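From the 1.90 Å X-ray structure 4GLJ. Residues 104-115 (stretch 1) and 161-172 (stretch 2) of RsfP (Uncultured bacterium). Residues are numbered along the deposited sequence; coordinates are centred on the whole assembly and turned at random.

Stretch 1 (104-115) ETLKPLDMVIPD
Stretch 2, residues 161-172: ADGQCHAKATYV

Two short parallel strands, one beginning at Met111 and the other at Cys165, lie side by side with their axes 4.5 Å apart at closest and 14° between their directions. Met111 pairs with Cys165, Val112 with His166 and Ile113 with Ala167, CA to CA 4.6 to 4.7 Å. Both chains are extended (Val112 phi/psi -138/133, His166 -115/135). The ladder runs from Met111 N to Gln164 O (3.0 Å), from His166 N to Met111 O (2.9 Å) and from Ile113 N to His166 O (2.8 Å); a weak bond from Lys168 N to Ile113 O (3.2 Å, 126°) follows. Carbonyls also receive CA-H groups, as in Cys165 CA to Met111 O, 3.1 Å.

A type II turn from Lys107 to Asp110 leads into the first strand, closed by Asp110 N to Lys107 O at 2.8 Å. Pro108 (-51/138) suits its second position, and Leu109 takes the left-handed third (78/-7). Asp110 then organises the junction. With chi1 m (-74°) and chi2 -8°, its carboxylate accepts Gln164 N at OD1 (2.9 Å), while OD2 accepts both Lys107 N (2.9 Å) and His166 NE2 (2.9 Å, 163°). A short acidic side chain can thus tie turn, neighbouring backbone and imidazole together.

His166 has the largest covered area, 102 Å². Its m rotamer (chi1 -49°, chi2 -100°) brings the end of the ring nearer stretch 1, placing NE2 at Asp110 OD2. Leu106, chi1 m and chi2 t, lays CD2 over one ring face, 3.2 Å from the ring centroid and 11° off the normal, a close CH-pi contact that a flat ring accommodates. Val112, chi1 t, shares the His166 side of the sheet; its CG1 packs against Ala169 CB at 3.5 Å.

The other face carries Met111, Ile113, Cys165 and Ala167. Ile113 (m, m) sets CG1 3.7 Å from Cys165 SG, the thiol being turned by chi1 t. Met111 (m, t, t) is stretched out so that its end leads away, leaving CB 4.3 Å from Cys165 SG.

Gly163 enters the second strand at phi 84, a value favourable to glycine. An ideal CB here would lie 2.6 Å from Leu109 O, a clash, and 3.1 Å from Asp110 OD1. Nearby, water 1 donates to Leu109 O and to Asp162 O, each at 2.8 Å. Gln164 CB points away, yet chi1 p and chi2 t let NE2 reach water 2 (3.0 Å), which donates weakly to Asp110 OD2 (2.8 Å).

At the far end the second chain turns at Lys168 (62/52), and the strand after it runs at 90° to the first. Pro114, C-gamma endo, has no amide hydrogen to offer; its CB meets Tyr171 CB at 4.2 Å. Asp115 N bonds Ala169 O at 2.8 Å. Asp115 CB points sideways, but the p rotamer (chi1 64°) brings the carboxylate nearer the second stretch, where water 3 donates to OD1 (2.7 Å) and lies 2.9 Å from Thr170 OG1, linking the two.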

ATOM      1  N   GLU A 104      18.112  19.301   2.960  1.00 32.04           N
ATOM      2  CA  GLU A 104      18.629  20.570   3.541  1.00 39.56           C
ATOM      3  C   GLU A 104      18.544  21.815   2.661  1.00 37.99           C
ATOM      4  O   GLU A 104      18.246  22.937   3.105  1.00 39.40           O
ATOM      5  CB  GLU A 104      20.071  20.371   3.973  1.00 43.66           C
ATOM      6  CG  GLU A 104      20.489  21.505   4.875  1.00 60.26           C
ATOM      7  CD  GLU A 104      19.500  21.715   6.041  1.00 69.55           C
ATOM      8  OE1 GLU A 104      19.143  20.710   6.742  1.00 68.96           O
ATOM      9  OE2 GLU A 104      19.091  22.895   6.250  1.00 74.33           O
ATOM     10  N   THR A 105      18.854  21.627   1.395  1.00 38.13           N
ATOM     11  CA  THR A 105      18.888  22.756   0.476  1.00 39.05           C
ATOM     12  C   THR A 105      17.509  23.185  -0.026  1.00 37.59           C
ATOM     13  O   THR A 105      17.400  24.225  -0.659  1.00 35.32           O
ATOM     14  CB  THR A 105      19.692  22.371  -0.747  1.00 41.52           C
ATOM     15  OG1 THR A 105      19.168  21.121  -1.195  1.00 45.62           O
ATOM     16  CG2 THR A 105      21.182  22.254  -0.361  1.00 46.36           C
ATOM     17  N   LEU A 106      16.454  22.387   0.213  1.00 34.93           N
ATOM     18  CA  LEU A 106      15.075  22.836  -0.104  1.00 34.18           C
ATOM     19  C   LEU A 106      14.436  23.398   1.159  1.00 34.96           C
ATOM     20  O   LEU A 106      14.009  22.624   2.077  1.00 35.76           O
ATOM     21  CB  LEU A 106      14.222  21.701  -0.667  1.00 33.37           C
ATOM     22  CG  LEU A 106      14.943  20.920  -1.766  1.00 36.07           C
ATOM     23  CD1 LEU A 106      14.139  19.705  -2.172  1.00 34.92           C
ATOM     24  CD2 LEU A 106      15.155  21.792  -2.974  1.00 35.38           C
ATOM     25  N   LYS A 107      14.371  24.733   1.230  1.00 34.57           N
ATOM     26  CA  LYS A 107      13.941  25.438   2.452  1.00 35.22           C
ATOM     27  C   LYS A 107      12.487  25.939   2.403  1.00 33.62           C
ATOM     28  O   LYS A 107      11.931  26.190   1.300  1.00 33.55           O
ATOM     29  CB  LYS A 107      14.877  26.668   2.712  1.00 37.46           C
ATOM     30  CG  LYS A 107      16.218  26.210   3.221  1.00 44.05           C
ATOM     31  CD  LYS A 107      17.311  27.187   2.834  1.00 51.22           C
ATOM     32  CE  LYS A 107      18.614  26.839   3.535  1.00 54.56           C
ATOM     33  NZ  LYS A 107      19.051  25.416   3.417  1.00 56.17           N
ATOM     34  N   PRO A 108      11.854  26.125   3.581  1.00 35.28           N
ATOM     35  CA  PRO A 108      10.503  26.746   3.598  1.00 33.46           C
ATOM     36  C   PRO A 108      10.452  28.051   2.802  1.00 32.35           C
ATOM     37  O   PRO A 108      11.371  28.872   2.881  1.00 31.73           O
ATOM     38  CB  PRO A 108      10.246  26.989   5.076  1.00 38.97           C
ATOM     39  CG  PRO A 108      11.013  25.853   5.731  1.00 41.11           C
ATOM     40  CD  PRO A 108      12.273  25.665   4.921  1.00 38.28           C
ATOM     41  N   LEU A 109       9.370  28.216   2.051  1.00 30.99           N
ATOM     42  CA  LEU A 109       9.165  29.293   1.076  1.00 31.07           C
ATOM     43  C   LEU A 109       9.893  29.101  -0.261  1.00 29.49           C
ATOM     44  O   LEU A 109       9.660  29.858  -1.203  1.00 31.10           O
ATOM     45  CB  LEU A 109       9.500  30.688   1.651  1.00 34.00           C
ATOM     46  CG  LEU A 109       8.905  31.108   2.984  1.00 37.84           C
ATOM     47  CD1 LEU A 109       9.333  32.546   3.128  1.00 41.48           C
ATOM     48  CD2 LEU A 109       7.404  30.975   3.079  1.00 36.37           C
ATOM     49  N   ASP A 110      10.746  28.086  -0.383  1.00 29.90           N
ATOM     50  CA  ASP A 110      11.235  27.753  -1.706  1.00 29.08           C
ATOM     51  C   ASP A 110      10.092  27.105  -2.477  1.00 29.19           C
ATOM     52  O   ASP A 110       9.102  26.539  -1.877  1.00 28.98           O
ATOM     53  CB  ASP A 110      12.378  26.763  -1.670  1.00 30.44           C
ATOM     54  CG  ASP A 110      13.703  27.373  -1.210  1.00 34.48           C
ATOM     55  OD1 ASP A 110      13.818  28.625  -1.038  1.00 35.34           O
ATOM     56  OD2 ASP A 110      14.634  26.527  -0.981  1.00 35.44           O
ATOM     57  N   MET A 111      10.223  27.152  -3.803  1.00 26.29           N
ATOM     58  CA  MET A 111       9.402  26.273  -4.661  1.00 25.48           C
ATOM     59  C   MET A 111      10.258  25.244  -5.346  1.00 25.64           C
ATOM     60  O   MET A 111      11.483  25.428  -5.484  1.00 28.08           O
ATOM     61  CB  MET A 111       8.606  27.086  -5.670  1.00 26.50           C
ATOM     62  CG  MET A 111       7.905  28.290  -5.001  1.00 32.16           C
ATOM     63  SD  MET A 111       6.784  29.103  -6.163  1.00 31.18           S
ATOM     64  CE  MET A 111       6.275  30.550  -5.234  1.00 31.15           C
ATOM     65  N   VAL A 112       9.598  24.162  -5.740  1.00 24.45           N
ATOM     66  CA  VAL A 112      10.233  23.019  -6.296  1.00 24.52           C
ATOM     67  C   VAL A 112       9.353  22.589  -7.473  1.00 24.65           C
ATOM     68  O   VAL A 112       8.116  22.492  -7.385  1.00 24.76           O
ATOM     69  CB  VAL A 112      10.363  21.871  -5.255  1.00 22.89           C
ATOM     70  CG1 VAL A 112      11.017  20.661  -5.910  1.00 26.03           C
ATOM     71  CG2 VAL A 112      11.266  22.327  -4.087  1.00 26.13           C
ATOM     72  N   ILE A 113      10.010  22.339  -8.594  1.00 24.27           N
ATOM     73  CA  ILE A 113       9.288  21.807  -9.773  1.00 25.14           C
ATOM     74  C   ILE A 113       9.802  20.368  -9.999  1.00 22.44           C
ATOM     75  O   ILE A 113      10.829  20.147 -10.648  1.00 23.95           O
ATOM     76  CB  ILE A 113       9.592  22.645 -11.086  1.00 26.64           C
ATOM     77  CG1 ILE A 113       9.450  24.148 -10.810  1.00 30.43           C
ATOM     78  CG2 ILE A 113       8.718  22.174 -12.268  1.00 25.07           C
ATOM     79  CD1 ILE A 113       8.112  24.495 -10.256  1.00 32.11           C
ATOM     80  N   PRO A 114       9.124  19.405  -9.438  1.00 20.07           N
ATOM     81  CA  PRO A 114       9.701  18.031  -9.523  1.00 21.63           C
ATOM     82  C   PRO A 114       9.615  17.478 -10.939  1.00 24.36           C
ATOM     83  O   PRO A 114       8.806  17.970 -11.774  1.00 23.61           O
ATOM     84  CB  PRO A 114       8.791  17.231  -8.565  1.00 19.42           C
ATOM     85  CG  PRO A 114       7.490  18.013  -8.556  1.00 20.92           C
ATOM     86  CD  PRO A 114       7.959  19.468  -8.553  1.00 20.75           C
ATOM     87  N   ASP A 115      10.503  16.532 -11.265  1.00 22.60           N
ATOM     88  CA  ASP A 115      10.371  15.893 -12.536  1.00 24.43           C
ATOM     89  C   ASP A 115       9.984  14.423 -12.302  1.00 24.36           C
ATOM     90  O   ASP A 115       9.629  13.731 -13.261  1.00 25.31           O
ATOM     91  CB  ASP A 115      11.675  16.028 -13.361  1.00 27.67           C
ATOM     92  CG  ASP A 115      12.869  15.320 -12.706  1.00 31.67           C
ATOM     93  OD1 ASP A 115      12.946  15.180 -11.465  1.00 30.54           O
ATOM     94  OD2 ASP A 115      13.752  14.877 -13.442  1.00 35.40           O
ATOM     95  N   ALA A 161      10.334  37.500  -4.180  1.00 57.47           N
ATOM     96  CA  ALA A 161      11.301  38.108  -3.249  1.00 59.28           C
ATOM     97  C   ALA A 161      11.905  37.074  -2.290  1.00 58.73           C
ATOM     98  O   ALA A 161      13.081  37.110  -1.995  1.00 59.14           O
ATOM     99  CB  ALA A 161      10.641  39.235  -2.472  1.00 63.60           C
ATOM    100  N   ASP A 162      11.084  36.152  -1.811  1.00 53.71           N
ATOM    101  CA  ASP A 162      11.530  35.208  -0.829  1.00 57.42           C
ATOM    102  C   ASP A 162      11.860  33.859  -1.520  1.00 52.93           C
ATOM    103  O   ASP A 162      11.127  33.458  -2.418  1.00 52.10           O
ATOM    104  CB  ASP A 162      10.392  35.018   0.190  1.00 64.46           C
ATOM    105  CG  ASP A 162      10.046  36.326   0.951  1.00 71.24           C
ATOM    106  OD1 ASP A 162      10.437  37.444   0.523  1.00 78.56           O
ATOM    107  OD2 ASP A 162       9.373  36.228   1.995  1.00 74.54           O
ATOM    108  N   GLY A 163      12.950  33.190  -1.124  1.00 49.81           N
ATOM    109  CA  GLY A 163      13.215  31.793  -1.562  1.00 44.37           C
ATOM    110  C   GLY A 163      13.890  31.633  -2.907  1.00 42.12           C
ATOM    111  O   GLY A 163      14.296  32.607  -3.503  1.00 41.48           O
ATOM    112  N   GLN A 164      14.047  30.393  -3.357  1.00 39.17           N
ATOM    113  CA  GLN A 164      14.463  30.130  -4.710  1.00 39.39           C
ATOM    114  C   GLN A 164      13.615  29.002  -5.249  1.00 35.40           C
ATOM    115  O   GLN A 164      12.825  28.450  -4.499  1.00 33.82           O
ATOM    116  CB  GLN A 164      15.942  29.803  -4.782  1.00 45.54           C
ATOM    117  CG  GLN A 164      16.388  28.581  -4.033  1.00 51.94           C
ATOM    118  CD  GLN A 164      17.933  28.470  -4.038  1.00 59.69           C
ATOM    119  OE1 GLN A 164      18.557  28.562  -5.092  1.00 60.89           O
ATOM    120  NE2 GLN A 164      18.545  28.284  -2.849  1.00 58.11           N
ATOM    121  N   CYS A 165      13.766  28.658  -6.529  1.00 32.27           N
ATOM    122  CA  CYS A 165      13.017  27.580  -7.129  1.00 31.27           C
ATOM    123  C   CYS A 165      14.021  26.506  -7.574  1.00 30.71           C
ATOM    124  O   CYS A 165      15.076  26.843  -8.195  1.00 33.70           O
ATOM    125  CB  CYS A 165      12.267  28.119  -8.375  1.00 32.16           C
ATOM    126  SG  CYS A 165      11.178  26.894  -9.124  1.00 35.08           S
ATOM    127  N   HIS A 166      13.722  25.250  -7.304  1.00 30.57           N
ATOM    128  CA  HIS A 166      14.556  24.134  -7.644  1.00 33.72           C
ATOM    129  C   HIS A 166      13.858  23.271  -8.634  1.00 32.34           C
ATOM    130  O   HIS A 166      12.692  22.984  -8.465  1.00 31.29           O
ATOM    131  CB  HIS A 166      14.856  23.308  -6.411  1.00 32.61           C
ATOM    132  CG  HIS A 166      15.318  24.104  -5.235  1.00 32.58           C
ATOM    133  ND1 HIS A 166      16.585  24.209  -4.900  1.00 33.21           N
ATOM    134  CD2 HIS A 166      14.617  24.818  -4.303  1.00 31.67           C
ATOM    135  CE1 HIS A 166      16.696  24.965  -3.822  1.00 35.23           C
ATOM    136  NE2 HIS A 166      15.494  25.332  -3.456  1.00 34.41           N
ATOM    137  N   ALA A 167      14.529  22.830  -9.688  1.00 33.49           N
ATOM    138  CA  ALA A 167      13.856  21.877 -10.612  1.00 34.54           C
ATOM    139  C   ALA A 167      14.474  20.502 -10.455  1.00 34.98           C
ATOM    140  O   ALA A 167      15.481  20.385  -9.788  1.00 41.26           O
ATOM    141  CB  ALA A 167      14.009  22.371 -12.052  1.00 38.63           C
ATOM    142  N   LYS A 168      13.950  19.492 -11.133  1.00 33.69           N
ATOM    143  CA  LYS A 168      14.531  18.145 -11.187  1.00 37.12           C
ATOM    144  C   LYS A 168      14.603  17.427  -9.816  1.00 38.50           C
ATOM    145  O   LYS A 168      15.643  16.877  -9.435  1.00 45.00           O
ATOM    146  CB  LYS A 168      15.912  18.083 -11.827  1.00 41.69           C
ATOM    147  CG  LYS A 168      16.043  18.782 -13.183  1.00 48.80           C
ATOM    148  CD  LYS A 168      14.907  18.437 -14.162  1.00 52.26           C
ATOM    149  CE  LYS A 168      15.014  19.203 -15.495  1.00 53.09           C
ATOM    150  NZ  LYS A 168      16.385  19.740 -15.685  1.00 54.66           N
ATOM    151  N   ALA A 169      13.490  17.397  -9.143  1.00 31.48           N
ATOM    152  CA  ALA A 169      13.326  16.759  -7.821  1.00 29.43           C
ATOM    153  C   ALA A 169      12.305  15.606  -7.899  1.00 28.01           C
ATOM    154  O   ALA A 169      11.493  15.512  -8.873  1.00 25.96           O
ATOM    155  CB  ALA A 169      12.807  17.822  -6.830  1.00 26.11           C
ATOM    156  N   THR A 170      12.378  14.706  -6.922  1.00 25.95           N
ATOM    157  CA  THR A 170      11.423  13.596  -6.817  1.00 23.76           C
ATOM    158  C   THR A 170      10.423  13.823  -5.684  1.00 25.78           C
ATOM    159  O   THR A 170      10.861  14.061  -4.547  1.00 24.70           O
ATOM    160  CB  THR A 170      12.153  12.268  -6.588  1.00 25.56           C
ATOM    161  OG1 THR A 170      12.906  12.007  -7.760  1.00 26.89           O
ATOM    162  CG2 THR A 170      11.132  11.143  -6.384  1.00 23.67           C
ATOM    163  N   TYR A 171       9.109  13.787  -6.005  1.00 22.56           N
ATOM    164  CA  TYR A 171       7.990  13.991  -5.049  1.00 22.07           C
ATOM    165  C   TYR A 171       7.530  12.622  -4.607  1.00 23.27           C
ATOM    166  O   TYR A 171       7.118  11.807  -5.419  1.00 21.63           O
ATOM    167  CB  TYR A 171       6.829  14.696  -5.785  1.00 22.24           C
ATOM    168  CG  TYR A 171       5.500  14.975  -5.053  1.00 23.77           C
ATOM    169  CD1 TYR A 171       4.599  13.920  -4.664  1.00 23.63           C
ATOM    170  CD2 TYR A 171       5.067  16.292  -4.844  1.00 26.68           C
ATOM    171  CE1 TYR A 171       3.338  14.209  -4.053  1.00 24.87           C
ATOM    172  CE2 TYR A 171       3.796  16.556  -4.258  1.00 25.01           C
ATOM    173  CZ  TYR A 171       2.955  15.520  -3.856  1.00 26.32           C
ATOM    174  OH  TYR A 171       1.701  15.896  -3.314  1.00 28.08           O
ATOM    175  N   VAL A 172       7.558  12.362  -3.286  1.00 20.85           N
ATOM    176  CA  VAL A 172       6.994  11.080  -2.840  1.00 19.43           C
ATOM    177  C   VAL A 172       5.602  11.434  -2.287  1.00 20.34           C
ATOM    178  O   VAL A 172       5.466  12.327  -1.473  1.00 19.22           O
ATOM    179  CB  VAL A 172       7.884  10.340  -1.795  1.00 22.23           C
ATOM    180  CG1 VAL A 172       8.133  11.221  -0.592  1.00 21.75           C
ATOM    181  CG2 VAL A 172       7.134   9.082  -1.294  1.00 21.53           C
TER
HETATM  182  O   HOH W   1      10.299  31.087  -3.592  1.00 34.10           O
HETATM  183  O   HOH W   2      16.650  28.482  -0.587  1.00 47.60           O
HETATM  184  O   HOH W   3      14.243  13.551  -9.772  1.00 27.79           O